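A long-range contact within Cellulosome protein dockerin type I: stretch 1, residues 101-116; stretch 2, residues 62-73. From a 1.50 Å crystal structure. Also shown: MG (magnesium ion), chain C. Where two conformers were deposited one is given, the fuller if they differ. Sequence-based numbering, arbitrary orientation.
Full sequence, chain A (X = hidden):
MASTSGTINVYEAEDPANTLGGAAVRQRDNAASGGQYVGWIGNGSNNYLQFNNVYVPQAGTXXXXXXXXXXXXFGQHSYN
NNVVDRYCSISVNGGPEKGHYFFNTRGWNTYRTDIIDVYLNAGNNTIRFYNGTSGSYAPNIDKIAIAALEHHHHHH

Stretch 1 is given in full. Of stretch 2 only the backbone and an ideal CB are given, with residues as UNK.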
# COMPACT_ATOMS: atom_id res chain seq x y z
N TYR A 101 9.59 2.23 5.85
CA TYR A 101 9.35 1.54 7.11
C TYR A 101 8.12 2.13 7.76
O TYR A 101 8.06 3.32 8.06
CB TYR A 101 10.55 1.64 8.07
CG TYR A 101 11.71 0.78 7.66
CD1 TYR A 101 11.79 -0.54 8.13
CD2 TYR A 101 12.71 1.26 6.85
CE1 TYR A 101 12.84 -1.35 7.80
CE2 TYR A 101 13.81 0.41 6.50
CZ TYR A 101 13.83 -0.88 6.99
OH TYR A 101 14.88 -1.75 6.70
N PHE A 102 7.12 1.28 7.88
CA PHE A 102 5.81 1.63 8.45
C PHE A 102 5.77 1.32 9.93
O PHE A 102 6.04 0.18 10.37
CB PHE A 102 4.71 0.83 7.74
CG PHE A 102 4.39 1.33 6.37
CD1 PHE A 102 3.39 2.25 6.19
CD2 PHE A 102 5.08 0.87 5.26
CE1 PHE A 102 3.08 2.75 4.92
CE2 PHE A 102 4.74 1.32 3.99
CZ PHE A 102 3.74 2.26 3.83
N PHE A 103 5.40 2.34 10.69
CA PHE A 103 5.28 2.25 12.15
C PHE A 103 4.21 1.25 12.58
O PHE A 103 3.42 0.72 11.80
CB PHE A 103 5.06 3.64 12.80
CG PHE A 103 3.79 4.36 12.38
CD1 PHE A 103 2.55 3.98 12.89
CD2 PHE A 103 3.83 5.44 11.50
CE1 PHE A 103 1.42 4.67 12.52
CE2 PHE A 103 2.67 6.09 11.13
CZ PHE A 103 1.48 5.72 11.64
N ASN A 104 4.24 0.93 13.86
CA ASN A 104 3.34 -0.04 14.42
C ASN A 104 2.05 0.64 14.89
O ASN A 104 2.08 1.61 15.67
CB ASN A 104 4.05 -0.79 15.55
CG ASN A 104 3.48 -2.15 15.82
OD1 ASN A 104 2.46 -2.27 16.49
ND2 ASN A 104 4.13 -3.21 15.31
N THR A 105 0.92 0.11 14.46
CA THR A 105 -0.40 0.60 14.87
C THR A 105 -0.96 -0.14 16.10
O THR A 105 -2.04 0.19 16.60
CB THR A 105 -1.42 0.50 13.74
OG1 THR A 105 -1.68 -0.88 13.46
CG2 THR A 105 -0.96 1.24 12.51
N ARG A 106 -0.24 -1.18 16.51
CA ARG A 106 -0.49 -1.94 17.76
C ARG A 106 -1.75 -2.82 17.78
O ARG A 106 -2.04 -3.51 18.75
CB ARG A 106 -0.50 -1.02 18.99
CG ARG A 106 0.81 -0.37 19.30
CD ARG A 106 0.74 0.53 20.58
NE ARG A 106 2.07 0.97 20.94
CZ ARG A 106 2.92 0.27 21.68
NH1 ARG A 106 2.57 -0.92 22.13
NH2 ARG A 106 4.13 0.76 21.94
N GLY A 107 -2.46 -2.82 16.68
CA GLY A 107 -3.61 -3.65 16.44
C GLY A 107 -3.87 -3.87 14.99
O GLY A 107 -3.77 -2.95 14.20
N TRP A 108 -4.26 -5.09 14.65
CA TRP A 108 -4.53 -5.40 13.23
C TRP A 108 -5.79 -4.75 12.68
O TRP A 108 -5.97 -4.66 11.47
CB TRP A 108 -4.51 -6.92 12.96
CG TRP A 108 -3.18 -7.49 13.19
CD1 TRP A 108 -2.79 -8.28 14.23
CD2 TRP A 108 -2.02 -7.31 12.38
NE1 TRP A 108 -1.47 -8.56 14.14
CE2 TRP A 108 -0.96 -7.96 13.01
CE3 TRP A 108 -1.76 -6.60 11.20
CZ2 TRP A 108 0.33 -8.02 12.47
CZ3 TRP A 108 -0.48 -6.62 10.69
CH2 TRP A 108 0.55 -7.32 11.32
N ASN A 109 -6.63 -4.25 13.58
CA ASN A 109 -7.83 -3.51 13.21
C ASN A 109 -7.71 -2.02 13.49
O ASN A 109 -8.68 -1.30 13.48
CB ASN A 109 -9.06 -4.08 13.90
CG ASN A 109 -8.99 -3.94 15.41
OD1 ASN A 109 -7.95 -3.59 15.98
ND2 ASN A 109 -10.11 -4.22 16.07
N THR A 110 -6.49 -1.57 13.72
CA THR A 110 -6.21 -0.16 14.01
C THR A 110 -5.43 0.39 12.82
O THR A 110 -4.26 0.02 12.58
CB THR A 110 -5.37 0.01 15.28
OG1 THR A 110 -6.05 -0.61 16.38
CG2 THR A 110 -5.11 1.48 15.59
N TYR A 111 -6.10 1.27 12.10
CA TYR A 111 -5.61 1.84 10.84
C TYR A 111 -5.18 3.28 11.02
O TYR A 111 -5.93 4.10 11.53
CB TYR A 111 -6.67 1.74 9.73
CG TYR A 111 -7.03 0.32 9.41
CD1 TYR A 111 -6.32 -0.41 8.46
CD2 TYR A 111 -8.08 -0.32 10.05
CE1 TYR A 111 -6.62 -1.72 8.17
CE2 TYR A 111 -8.38 -1.65 9.78
CZ TYR A 111 -7.66 -2.34 8.82
OH TYR A 111 -7.97 -3.67 8.56
N ARG A 112 -3.93 3.53 10.68
CA ARG A 112 -3.35 4.87 10.74
C ARG A 112 -2.79 5.23 9.38
O ARG A 112 -2.87 4.44 8.43
CB ARG A 112 -2.23 4.97 11.81
CG ARG A 112 -2.71 4.81 13.26
CD ARG A 112 -3.15 6.16 13.94
NE ARG A 112 -4.51 6.49 13.59
CZ ARG A 112 -5.57 5.88 14.11
NH1 ARG A 112 -5.41 4.91 15.02
NH2 ARG A 112 -6.79 6.25 13.73
N THR A 113 -2.25 6.43 9.26
CA THR A 113 -1.72 6.91 7.96
C THR A 113 -0.26 7.33 8.07
O THR A 113 0.25 7.78 9.12
CB THR A 113 -2.52 8.06 7.38
OG1 THR A 113 -2.48 9.18 8.26
CG2 THR A 113 -3.98 7.64 7.15
N ASP A 114 0.39 7.21 6.93
CA ASP A 114 1.74 7.80 6.72
C ASP A 114 1.85 8.25 5.28
O ASP A 114 1.09 7.82 4.42
CB ASP A 114 2.84 6.80 7.08
CG ASP A 114 4.14 7.48 7.44
OD1 ASP A 114 4.23 8.75 7.53
OD2 ASP A 114 5.13 6.74 7.61
N ILE A 115 2.76 9.17 5.06
CA ILE A 115 2.92 9.82 3.76
C ILE A 115 4.22 9.42 3.11
O ILE A 115 5.29 9.40 3.73
CB ILE A 115 2.85 11.35 3.89
CG1 ILE A 115 1.53 11.77 4.56
CG2 ILE A 115 3.06 12.06 2.51
CD1 ILE A 115 1.46 13.26 5.02
N ILE A 116 4.09 9.14 1.84
CA ILE A 116 5.21 8.79 0.98
C ILE A 116 5.13 9.62 -0.30
O ILE A 116 4.11 9.64 -0.96
CB ILE A 116 5.20 7.29 0.57
CG1 ILE A 116 5.21 6.36 1.79
CG2 ILE A 116 6.37 6.98 -0.34
CD1 ILE A 116 4.95 4.93 1.45
N UNK A 62 3.84 13.94 -5.92
CA UNK A 62 2.61 13.99 -5.15
C UNK A 62 2.86 13.35 -3.81
O UNK A 62 3.75 12.51 -3.65
CB UNK A 62 1.46 13.30 -5.88
N UNK A 63 1.99 13.67 -2.88
CA UNK A 63 1.99 13.00 -1.57
C UNK A 63 0.97 11.88 -1.62
O UNK A 63 -0.22 12.11 -1.86
CB UNK A 63 1.68 13.98 -0.43
N UNK A 64 1.45 10.68 -1.34
CA UNK A 64 0.60 9.49 -1.25
C UNK A 64 0.40 9.18 0.22
O UNK A 64 1.34 8.87 0.97
CB UNK A 64 1.21 8.30 -1.99
N UNK A 65 -0.84 9.32 0.65
CA UNK A 65 -1.21 9.03 2.02
C UNK A 65 -1.69 7.57 2.06
O UNK A 65 -2.69 7.21 1.43
CB UNK A 65 -2.28 10.00 2.53
N UNK A 66 -0.97 6.76 2.79
CA UNK A 66 -1.24 5.33 2.89
C UNK A 66 -1.89 5.05 4.23
O UNK A 66 -1.34 5.38 5.28
CB UNK A 66 0.04 4.51 2.72
N UNK A 67 -3.07 4.45 4.17
CA UNK A 67 -3.77 3.99 5.39
C UNK A 67 -3.55 2.50 5.54
O UNK A 67 -3.79 1.74 4.64
CB UNK A 67 -5.27 4.31 5.34
N UNK A 68 -3.06 2.12 6.71
CA UNK A 68 -2.49 0.78 6.92
C UNK A 68 -2.65 0.32 8.36
O UNK A 68 -2.86 1.15 9.27
CB UNK A 68 -1.01 0.77 6.54
N UNK A 69 -2.47 -0.99 8.56
CA UNK A 69 -2.37 -1.59 9.90
C UNK A 69 -1.10 -2.41 9.99
O UNK A 69 -0.71 -3.05 9.04
CB UNK A 69 -3.59 -2.46 10.21
N UNK A 70 -0.48 -2.37 11.16
CA UNK A 70 0.73 -3.15 11.43
C UNK A 70 0.86 -3.40 12.92
O UNK A 70 1.19 -2.49 13.65
CB UNK A 70 1.97 -2.43 10.90
N UNK A 71 0.63 -4.65 13.36
CA UNK A 71 0.75 -5.02 14.78
C UNK A 71 1.79 -6.09 15.03
O UNK A 71 1.71 -6.82 16.01
CB UNK A 71 -0.60 -5.50 15.31
N UNK A 72 2.77 -6.16 14.14
CA UNK A 72 3.84 -7.14 14.28
C UNK A 72 4.67 -6.92 15.54
O UNK A 72 5.03 -5.79 15.88
CB UNK A 72 4.75 -7.10 13.05
N UNK A 73 5.01 -8.02 16.20
CA UNK A 73 5.95 -7.96 17.33
C UNK A 73 7.07 -8.97 17.11
O UNK A 73 6.92 -9.94 16.36
CB UNK A 73 5.24 -8.23 18.66
MG MG C . 5.75 10.16 7.96

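Positions 62 to 69 form a strand antiparallel to the strand of stretch 1, pairing residues from Arg112 to Ile116 with positions 68 to 64, and side chains alternate between the sheet's two faces.

At position 62 the CB has no atom of stretch 1 within 5.5 Å, so many residues would suit. It is Tyr62, whose ring leads away.

The CB of position 63 lies 3.8 Å from Ile115 CG2. A long or branched chain with an aliphatic base would fit. Arg63 packs its CB there.

Position 64 pairs with Ile116, and its CB is on the Ile116 side of the sheet. An apolar chain suits. Met64 sets its CE 4.1 Å from Ile116 CB.

Position 65 is on the face of the sheet with Thr113 and Ile115, which offers both apolar and polar groups. A beta-branched residue would suit. Val65 CG1 lies 3.7 Å from Thr113 CB.

Position 66 pairs with Asp114; its N donates to Asp114 O at 2.8 Å. The CB is 4.1 Å from Phe102 CE1 and 5.1 Å from Ile116 CD1, so a medium apolar chain suits. Val66 CG1 meets Phe102 CE1 at 3.9 Å, and CG2 meets Ile116 CD1 at 4.1 Å.

At position 67 the CB is 4.0 Å from Thr113 CG2, beside Tyr111 CB. Polar or aliphatic chains could lie here. Gln67 rests its CG 3.9 Å from Tyr111 CB.

Position 68 pairs with Arg112. Its CB is 4.7 Å from Phe102 CD1, and space opens toward Phe103. A large apolar chain, aromatic or aliphatic, would suit. Phe68 takes chi1 p. The edge of Phe102 meets its face, and its own edge meets the face of Phe103; the CZ atoms of Phe68 and Phe103 are 3.6 Å apart.

The CB of position 69 points toward stretch 1, 3.5 Å from both Trp108 O and Thr110 O. A small residue suits. Ala69 CB makes an off-centre CH-pi contact with Tyr111.

At position 70 the backbone N donates to Thr105 OG1 and the O accepts from Thr105 N at 2.7 Å. The CB is 3.6 Å from Phe103 O, so a donor is favoured. Asn70 ND2 donates to Phe103 O at 3.2 Å and weakly to Phe102 O. Its OD1 accepts from the backbone N of position 72.

The CB of position 71 is 3.4 Å from Trp108 CE2, leaving little room. Alanine or glycine would suit. Ala71 CB sits over the five-membered ring of Trp108.

At position 72 the O accepts a weak bond from Asn104 ND2. The CB touches stretch 1 only loosely, so many residues fit. It is Glu72, bonded elsewhere in the structure.

Position 73 is free of stretch 1; it is Val73.

Stretch 2 (62-73) YRMVVQFANAEV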
# COMPACT_ATOMS: atom_id res chain seq x y z
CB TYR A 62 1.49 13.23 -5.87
CG TYR A 62 1.05 13.93 -7.13
CD1 TYR A 62 -0.11 14.69 -7.14
CD2 TYR A 62 1.80 13.83 -8.31
CE1 TYR A 62 -0.51 15.36 -8.29
CE2 TYR A 62 1.39 14.49 -9.45
CZ TYR A 62 0.23 15.24 -9.44
OH TYR A 62 -0.20 15.91 -10.56
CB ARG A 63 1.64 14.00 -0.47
CG ARG A 63 2.81 14.89 -0.15
CD ARG A 63 2.54 15.80 1.04
NE ARG A 63 1.46 16.74 0.76
CZ ARG A 63 0.19 16.57 1.12
NH1 ARG A 63 -0.18 15.47 1.79
NH2 ARG A 63 -0.72 17.50 0.80
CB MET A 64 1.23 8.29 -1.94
CG MET A 64 0.39 7.03 -1.79
SD MET A 64 1.02 5.61 -2.71
CE MET A 64 2.62 5.30 -1.96
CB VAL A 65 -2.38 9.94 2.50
CG1 VAL A 65 -2.66 9.66 4.01
CG2 VAL A 65 -2.08 11.41 2.27
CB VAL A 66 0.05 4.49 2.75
CG1 VAL A 66 -0.23 2.98 2.83
CG2 VAL A 66 0.82 4.81 1.45
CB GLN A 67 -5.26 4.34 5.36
CG GLN A 67 -5.96 3.98 6.67
CD GLN A 67 -7.26 4.70 6.88
OE1 GLN A 67 -8.35 4.08 6.94
NE2 GLN A 67 -7.17 6.00 7.00
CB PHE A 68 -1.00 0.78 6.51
CG PHE A 68 -0.11 1.54 7.46
CD1 PHE A 68 0.52 0.89 8.51
CD2 PHE A 68 0.00 2.92 7.36
CE1 PHE A 68 1.27 1.57 9.43
CE2 PHE A 68 0.73 3.62 8.30
CZ PHE A 68 1.38 2.94 9.33
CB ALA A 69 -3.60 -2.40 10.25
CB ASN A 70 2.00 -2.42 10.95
CG ASN A 70 3.28 -3.07 11.50
OD1 ASN A 70 3.27 -4.26 11.83
ND2 ASN A 70 4.34 -2.29 11.64
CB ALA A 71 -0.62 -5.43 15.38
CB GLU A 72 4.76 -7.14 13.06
CG GLU A 72 5.74 -8.31 13.08
CD GLU A 72 6.51 -8.49 11.83
OE1 GLU A 72 5.97 -8.29 10.73
OE2 GLU A 72 7.69 -8.93 11.96
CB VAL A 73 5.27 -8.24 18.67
CG1 VAL A 73 4.11 -7.29 18.90
CG2 VAL A 73 4.83 -9.68 18.74
O HOH W 1 1.04 -9.43 15.81
O HOH W 2 1.83 -4.61 18.08
O HOH W 3 7.19 8.31 8.41
O HOH W 4 6.49 10.00 6.00
O HOH W 5 4.26 11.49 7.18
O HOH W 6 4.78 10.12 9.89
O HOH W 7 7.13 11.52 8.35
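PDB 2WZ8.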